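Local atomic coordinates of lipolytic protein G-D-S-L family (Veillonella parvula DSM 2008, PDB entry 4RW0), a protein that probably hydrolyses ester bonds of lipids or other acylated substrates, as a member of the GDSL-type lipase/acylhydrolase family of SGNH hydrolases. Residues Asp144-Thr147 with Thr148-Ala152; Val127-Gln130 with Leu131-Tyr134; Glu56-Ala59 with Val60-Val63; Ala31-Glu34 with Asn35-Phe38. All coordinates share one frame; numbering follows the deposited sequence. Where two conformers were deposited one is given.

Interaction 1: Asp144-Thr147 with Thr148-Ala152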
# COMPACT_ATOMS: atom_id res chain seq x y z
N ASP A 144 0.50 8.66 0.96
CA ASP A 144 -0.94 8.95 1.01
C ASP A 144 -1.55 8.79 -0.36
O ASP A 144 -1.86 9.80 -1.04
CB ASP A 144 -1.22 10.38 1.55
CG ASP A 144 -2.72 10.67 1.73
OD1 ASP A 144 -3.62 9.81 1.54
OD2 ASP A 144 -3.04 11.81 2.08
N PHE A 145 -1.76 7.53 -0.79
CA PHE A 145 -2.39 7.31 -2.07
C PHE A 145 -3.82 7.79 -2.10
O PHE A 145 -4.36 8.17 -3.16
CB PHE A 145 -2.35 5.84 -2.43
CG PHE A 145 -0.97 5.27 -2.62
CD1 PHE A 145 -0.18 5.60 -3.74
CD2 PHE A 145 -0.46 4.31 -1.73
CE1 PHE A 145 1.04 5.02 -3.95
CE2 PHE A 145 0.77 3.73 -1.95
CZ PHE A 145 1.54 4.08 -3.07
N TYR A 146 -4.49 7.70 -0.95
CA TYR A 146 -5.89 8.01 -0.86
C TYR A 146 -6.14 9.44 -1.43
O TYR A 146 -7.02 9.63 -2.29
CB TYR A 146 -6.41 8.00 0.61
CG TYR A 146 -7.89 8.34 0.72
CD1 TYR A 146 -8.34 9.66 0.74
CD2 TYR A 146 -8.84 7.35 0.77
CE1 TYR A 146 -9.70 9.96 0.77
CE2 TYR A 146 -10.17 7.65 0.79
CZ TYR A 146 -10.60 8.96 0.81
OH TYR A 146 -11.98 9.15 0.82
N THR A 147 -5.34 10.39 -0.97
CA THR A 147 -5.53 11.79 -1.34
C THR A 147 -5.24 12.04 -2.82
O THR A 147 -5.97 12.75 -3.52
CB THR A 147 -4.69 12.69 -0.45
OG1 THR A 147 -5.10 12.49 0.89
CG2 THR A 147 -4.94 14.19 -0.78
N THR A 148 -4.21 11.39 -3.32
CA THR A 148 -3.86 11.47 -4.72
C THR A 148 -4.97 11.13 -5.66
O THR A 148 -5.27 11.89 -6.58
CB THR A 148 -2.61 10.55 -4.99
OG1 THR A 148 -1.54 10.96 -4.17
CG2 THR A 148 -2.19 10.67 -6.38
N LEU A 149 -5.62 10.00 -5.48
CA LEU A 149 -6.69 9.64 -6.34
C LEU A 149 -8.01 10.36 -6.03
O LEU A 149 -8.83 10.57 -6.96
CB LEU A 149 -6.91 8.14 -6.34
CG LEU A 149 -5.69 7.36 -6.95
CD1 LEU A 149 -6.10 5.99 -7.42
CD2 LEU A 149 -5.04 8.05 -8.16
N PHE A 150 -8.25 10.68 -4.75
CA PHE A 150 -9.49 11.38 -4.39
C PHE A 150 -9.54 12.73 -5.10
O PHE A 150 -10.54 13.07 -5.72
CB PHE A 150 -9.56 11.61 -2.86
CG PHE A 150 -10.80 12.39 -2.45
CD1 PHE A 150 -12.03 11.78 -2.39
CD2 PHE A 150 -10.74 13.76 -2.19
CE1 PHE A 150 -13.18 12.51 -2.05
CE2 PHE A 150 -11.89 14.51 -1.88
CZ PHE A 150 -13.09 13.87 -1.78
N GLU A 151 -8.46 13.46 -5.03
CA GLU A 151 -8.37 14.81 -5.68
C GLU A 151 -8.45 14.74 -7.18
O GLU A 151 -9.15 15.53 -7.84
CB GLU A 151 -7.10 15.52 -5.24
CG GLU A 151 -7.21 15.91 -3.77
CD GLU A 151 -6.01 16.65 -3.22
OE1 GLU A 151 -4.95 16.75 -3.88
OE2 GLU A 151 -6.11 17.11 -2.06
N ALA A 152 -7.81 13.74 -7.76
CA ALA A 152 -7.82 13.60 -9.19
C ALA A 152 -9.19 13.25 -9.66
O ALA A 152 -9.73 13.80 -10.68
CB ALA A 152 -6.82 12.50 -9.60
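F145, Y146 and T147 hand their carbonyls to L149, F150 and E151 in i to i+4 bonds at the start of helix 145-154, with F150 N to Y146 O at 2.9 Å and E151 N to T147 O nearly straight at 170°. D144 stands just ahead of this turn as the N-cap. Its OD1 takes the amide of T147 (T147 N to D144 OD1, 3.1 Å), reached from above the carboxylate plane, while OD2 meets T147 OG1 at 2.5 Å, shorter than usual and so doubtful in its exact length. T147 holds OG1 beside its own backbone N (chi1 -60°), which turns the hydroxyl back to D144 and leaves CG2 to lie alongside the end of E151, 3.4 Å from E151 OE2. One turn apart, Y146 and F150 run side by side with ring planes at 14°, but slid so far that the rings barely overlap; the touch is Y146 CE1 on F150 CB at 4.0 Å. The phenol oxygen of Y146 is bonded to D121 near the start of helix 120-138. The OD1 bond caps the helix; meeting T147 through both oxygens would probably limit the carboxylate's rotation, and the helix dipole would probably favour its negative charge.

Interaction 2: Val127-Gln130 with Leu131-Tyr134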
# COMPACT_ATOMS: atom_id res chain seq x y z
N VAL A 127 -9.46 4.40 9.24
CA VAL A 127 -8.21 3.62 9.27
C VAL A 127 -7.08 4.53 8.92
O VAL A 127 -6.08 4.58 9.63
CB VAL A 127 -8.26 2.39 8.30
CG1 VAL A 127 -6.92 1.75 8.10
CG2 VAL A 127 -9.25 1.39 8.79
N ASN A 128 -7.21 5.31 7.83
CA ASN A 128 -6.07 6.07 7.38
C ASN A 128 -5.67 7.18 8.35
O ASN A 128 -4.49 7.46 8.52
CB ASN A 128 -6.27 6.65 5.97
CG ASN A 128 -6.22 5.62 4.87
OD1 ASN A 128 -5.75 4.51 5.07
ND2 ASN A 128 -6.75 5.98 3.69
N GLU A 129 -6.64 7.83 8.98
CA GLU A 129 -6.30 8.81 10.06
C GLU A 129 -5.51 8.19 11.21
O GLU A 129 -4.51 8.75 11.68
CB GLU A 129 -7.58 9.49 10.65
CG GLU A 129 -8.19 10.51 9.69
CD GLU A 129 -7.17 11.49 9.08
OE1 GLU A 129 -7.04 11.49 7.81
OE2 GLU A 129 -6.46 12.23 9.85
N GLN A 130 -5.91 7.01 11.63
CA GLN A 130 -5.17 6.34 12.70
C GLN A 130 -3.79 5.91 12.28
O GLN A 130 -2.85 5.94 13.07
CB GLN A 130 -5.97 5.19 13.24
CG GLN A 130 -7.27 5.60 13.93
CD GLN A 130 -8.11 4.42 14.35
OE1 GLN A 130 -7.82 3.73 15.31
NE2 GLN A 130 -9.17 4.17 13.61
N LEU A 131 -3.63 5.53 11.00
CA LEU A 131 -2.31 5.15 10.52
C LEU A 131 -1.40 6.35 10.49
O LEU A 131 -0.21 6.28 10.82
CB LEU A 131 -2.41 4.54 9.07
CG LEU A 131 -2.99 3.13 8.98
CD1 LEU A 131 -3.18 2.70 7.50
CD2 LEU A 131 -2.05 2.14 9.71
N LYS A 132 -1.92 7.48 10.02
CA LYS A 132 -1.06 8.68 9.99
C LYS A 132 -0.60 9.03 11.43
O LYS A 132 0.54 9.44 11.62
CB LYS A 132 -1.76 9.90 9.42
CG LYS A 132 -2.13 9.80 7.99
CD LYS A 132 -2.71 11.10 7.49
CE LYS A 132 -4.05 10.88 6.85
NZ LYS A 132 -4.37 12.05 6.00
N ALA A 133 -1.47 8.85 12.38
CA ALA A 133 -1.14 9.16 13.80
C ALA A 133 -0.10 8.20 14.33
O ALA A 133 0.91 8.61 14.92
CB ALA A 133 -2.39 9.11 14.64
N TYR A 134 -0.27 6.92 14.05
CA TYR A 134 0.75 5.91 14.42
C TYR A 134 2.11 6.21 13.78
O TYR A 134 3.15 6.09 14.43
CB TYR A 134 0.21 4.49 14.06
CG TYR A 134 1.12 3.34 14.44
CD1 TYR A 134 2.17 2.97 13.63
CD2 TYR A 134 0.94 2.67 15.63
CE1 TYR A 134 3.02 1.93 14.00
CE2 TYR A 134 1.80 1.67 16.03
CZ TYR A 134 2.82 1.28 15.21
OH TYR A 134 3.63 0.26 15.62
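V127 and L131 pack one turn apart on the buried side of the helix, V127 CG1 lying 3.9 Å from L131 CD1 with the two side chains side by side and pointing the same way. L131 CD1 also comes to 4.0 Å from N128 OD1, and N128 sends its other amide atom, ND2, to the carbonyl of E110. V127 rests in addition on S85 and V88 of helix 85-100, and L131 on L109, so this face is filled from several directions. The segment is the middle of helix 120-138, the crossover helix of a beta-alpha-beta unit between the parallel strands 104-108 and 141-143. Its backbone bonds are regular, L131 N to V127 O and K132 N to N128 O both measuring 3.0 Å. Toward solvent the contact is polar and looser. E129 folds back at chi2 (-48°), bringing OE1 within 3.3 Å of K132 NZ in a salt bridge, while K132 CE approaches the same oxygen at 3.2 Å. K132 reaches it with its first carbons laid over the carbonyl of N128, CG 3.4 Å from N128 O. A methionine in place of K132 would probably leave the E129 carboxylate without its positive mate and free to swing. A133, also exposed, has its CB 3.6 Å from Q130 O.

Interaction 3: Glu56-Ala59 with Val60-Val63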
# COMPACT_ATOMS: atom_id res chain seq x y z
N GLU A 56 5.12 -13.23 7.22
CA GLU A 56 5.80 -14.28 8.06
C GLU A 56 6.49 -15.25 7.16
O GLU A 56 7.61 -15.66 7.44
CB GLU A 56 4.79 -15.08 8.90
CG GLU A 56 4.04 -14.28 9.98
CD GLU A 56 2.82 -15.05 10.59
OE1 GLU A 56 2.35 -16.04 9.96
OE2 GLU A 56 2.27 -14.60 11.66
N ASN A 57 5.85 -15.65 6.05
CA ASN A 57 6.49 -16.70 5.21
C ASN A 57 7.74 -16.16 4.55
O ASN A 57 8.75 -16.86 4.39
CB ASN A 57 5.52 -17.23 4.13
CG ASN A 57 4.29 -17.91 4.73
OD1 ASN A 57 4.31 -18.40 5.86
ND2 ASN A 57 3.19 -17.87 4.00
N TRP A 58 7.74 -14.88 4.23
CA TRP A 58 8.98 -14.27 3.74
C TRP A 58 10.00 -14.09 4.86
O TRP A 58 11.20 -14.35 4.70
CB TRP A 58 8.67 -12.89 3.05
CG TRP A 58 9.88 -12.01 2.92
CD1 TRP A 58 10.83 -12.12 2.00
CD2 TRP A 58 10.28 -10.95 3.79
NE1 TRP A 58 11.82 -11.21 2.21
CE2 TRP A 58 11.47 -10.44 3.29
CE3 TRP A 58 9.73 -10.38 4.91
CZ2 TRP A 58 12.17 -9.44 3.91
CZ3 TRP A 58 10.39 -9.27 5.52
CH2 TRP A 58 11.62 -8.87 5.06
N ALA A 59 9.56 -13.54 5.99
CA ALA A 59 10.49 -13.18 7.06
C ALA A 59 11.35 -14.34 7.55
O ALA A 59 12.53 -14.16 7.79
CB ALA A 59 9.71 -12.60 8.24
N VAL A 60 10.78 -15.52 7.61
CA VAL A 60 11.55 -16.70 8.04
C VAL A 60 12.62 -17.11 7.10
O VAL A 60 13.47 -17.85 7.51
CB VAL A 60 10.68 -17.95 8.30
CG1 VAL A 60 9.84 -17.67 9.51
CG2 VAL A 60 9.85 -18.40 7.07
N THR A 61 12.61 -16.60 5.85
CA THR A 61 13.68 -16.82 4.89
C THR A 61 14.57 -15.66 4.64
O THR A 61 15.50 -15.77 3.86
CB THR A 61 13.12 -17.12 3.47
OG1 THR A 61 12.43 -15.96 2.90
CG2 THR A 61 12.11 -18.18 3.55
N ALA A 62 14.26 -14.51 5.21
CA ALA A 62 14.95 -13.26 4.83
C ALA A 62 16.35 -13.12 5.36
O ALA A 62 16.57 -13.38 6.51
CB ALA A 62 14.15 -12.06 5.28
N VAL A 63 17.28 -12.73 4.52
CA VAL A 63 18.64 -12.39 4.97
C VAL A 63 18.63 -11.06 5.74
O VAL A 63 17.73 -10.22 5.56
CB VAL A 63 19.60 -12.29 3.81
CG1 VAL A 63 19.60 -13.59 3.01
CG2 VAL A 63 19.23 -11.12 2.90
O HOH W 1 15.09 -15.00 8.32
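W58 and A62 meet where helix 48-59 runs out, the methyl of the alanine lying over one face of the indole. Starting at CB, the W58 side chain leaves with CG anti to the backbone N (chi1 161°), which carries the ring along the outgoing chain. CD1 passes 4.3 Å from T61 OG1, an oblique approach. Farther round, NE1 is 3.9 Å from A62 CB, and CE2 and CZ2 come closer still, CZ2 to A62 CB being 3.6 Å. CH2, at the far corner of the ring, is still 4.1 Å from A62 CB. The methyl thus sits above the six-membered ring near its rim, in a CH-pi contact 29° off the ring normal. Elsewhere the indole meets Y41 edge-to-face and touches R68 and K102.

The backbone beneath changes from helix to turn. V60 N still reaches E56 O in helical fashion, but A59 to A62 is a type I beta turn closed by A62 N to A59 O. W58 O takes two donors from one residue, T61 N and T61 OG1, the hydroxyl at 2.7 Å. A chi1 of 66° brings that OG1 back to W58 O, close to the carbonyl plane, while T61 N comes from well above it. One water bridges the turn, donating to A59 O (2.7 Å) and A62 O. An alanine in place of W58 would probably leave A62 CB without its aromatic face and Y41 without its ring partner. Polar bonds thus satisfy the carbonyls of E56, W58 and A59, while the side chains of W58 and A62 meet through an apolar CH-pi contact.

Interaction 4: Ala31-Glu34 with Asn35-Phe38. With NA (sodium ion), chain D.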
# COMPACT_ATOMS: atom_id res chain seq x y z
N ALA A 31 11.05 0.81 -12.50
CA ALA A 31 11.60 1.24 -13.78
C ALA A 31 12.09 2.66 -13.65
O ALA A 31 12.92 3.11 -14.47
CB ALA A 31 10.56 1.13 -14.90
N SER A 32 11.65 3.40 -12.65
CA SER A 32 12.08 4.79 -12.52
C SER A 32 13.29 5.00 -11.66
O SER A 32 13.87 6.07 -11.72
CB SER A 32 10.98 5.65 -11.91
OG SER A 32 9.79 5.48 -12.66
N ILE A 33 13.69 4.05 -10.83
CA ILE A 33 14.85 4.24 -9.94
C ILE A 33 15.87 3.14 -10.21
O ILE A 33 15.58 1.94 -10.11
CB ILE A 33 14.50 4.17 -8.47
CG1 ILE A 33 13.45 5.19 -8.14
CG2 ILE A 33 15.70 4.54 -7.63
CD1 ILE A 33 12.91 5.09 -6.73
N GLU A 34 17.08 3.55 -10.57
CA GLU A 34 18.06 2.59 -11.04
C GLU A 34 18.59 1.71 -9.93
O GLU A 34 18.56 0.50 -10.07
CB GLU A 34 19.25 3.26 -11.76
CG GLU A 34 19.64 2.53 -13.06
CD GLU A 34 18.74 2.93 -14.25
OE1 GLU A 34 18.89 4.07 -14.76
OE2 GLU A 34 17.88 2.13 -14.68
N ASN A 35 19.00 2.28 -8.80
CA ASN A 35 19.60 1.39 -7.81
C ASN A 35 18.68 1.00 -6.64
O ASN A 35 19.14 0.81 -5.53
CB ASN A 35 20.91 1.97 -7.33
CG ASN A 35 22.06 0.95 -7.43
OD1 ASN A 35 22.82 0.73 -6.47
ND2 ASN A 35 22.17 0.28 -8.59
N VAL A 36 17.36 0.96 -6.90
CA VAL A 36 16.38 0.44 -5.95
C VAL A 36 15.61 -0.66 -6.72
O VAL A 36 15.12 -0.41 -7.89
CB VAL A 36 15.48 1.53 -5.42
CG1 VAL A 36 14.45 0.95 -4.48
CG2 VAL A 36 16.29 2.62 -4.73
N ASN A 37 15.64 -1.89 -6.14
CA ASN A 37 14.93 -3.04 -6.70
C ASN A 37 13.73 -3.39 -5.88
O ASN A 37 13.83 -3.57 -4.66
CB ASN A 37 15.85 -4.26 -6.83
CG ASN A 37 17.06 -3.98 -7.76
OD1 ASN A 37 18.19 -4.32 -7.43
ND2 ASN A 37 16.83 -3.31 -8.88
N PHE A 38 12.58 -3.44 -6.53
CA PHE A 38 11.28 -3.67 -5.86
C PHE A 38 10.90 -5.13 -6.16
O PHE A 38 10.95 -5.59 -7.31
CB PHE A 38 10.18 -2.75 -6.38
CG PHE A 38 10.37 -1.28 -6.06
CD1 PHE A 38 11.30 -0.53 -6.78
CD2 PHE A 38 9.68 -0.68 -5.06
CE1 PHE A 38 11.48 0.81 -6.52
CE2 PHE A 38 9.87 0.65 -4.77
CZ PHE A 38 10.75 1.40 -5.52
NA NA D . 15.05 -0.31 -10.22
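A sodium site marks the bend between helix 25-32 and strand 36-40, an outermost strand of the parallel sheet in this alpha/beta fold of the SGNH hydrolase clan. The ion is held by the backbone oxygens of I33 and V36, each 2.3 Å from it, and D30 O, from the last turn of the helix, is the third protein ligand. I33 O and V36 O lie 3.3 Å apart; two acceptors that close would repel, and the cation both of them bind probably offsets this. I33 is the first residue to leave helical geometry, and E34 and N35 carry the chain round to the strand.

On the side chains of the same two residues the contact is apolar. I33 and V36 run side by side, with CG2 of I33 on CG2 of V36 at 3.5 Å. V36 puts that methyl there by setting CG1 anti to its backbone N (chi1 178°), which leaves CG2 beside the N. I33 also leans on L179 and F182 of helix 168-182, while V36 touches I6 of the neighbouring strand 4-10. F38, farther along the strand, meets F182 edge-to-face. D30 meets the ion through its backbone O and the strand through OD1, which accepts from F38 N. The amide ND2 of N37 stands 3.7 Å from the sodium ion and is not a ligand. Out at its tip, I33 CD1 approaches the edge of the F38 ring near its plane, 4.4 Å from CZ.

Interactions 1 and 2 are the only pair that touch. Their centres are 15 Å apart, and Y146 CB packs 3.7 Å from N128 ND2, while D144 OD2 lies 4.1 Å from K132 NZ, so the start of helix 145-154 packs against helix 120-138, with D144 near K132. Strand 141-143 links those two helices along the chain. Interaction 4, with the sodium ion, lies at the other outermost strand, its centre about 28 Å from that of interaction 2 and across the chain's centre from it. Interaction 3 ends the helix that follows strand 36-40, with nearest atoms about 10 Å from interaction 4; its centre is about 32 Å from that of interaction 1.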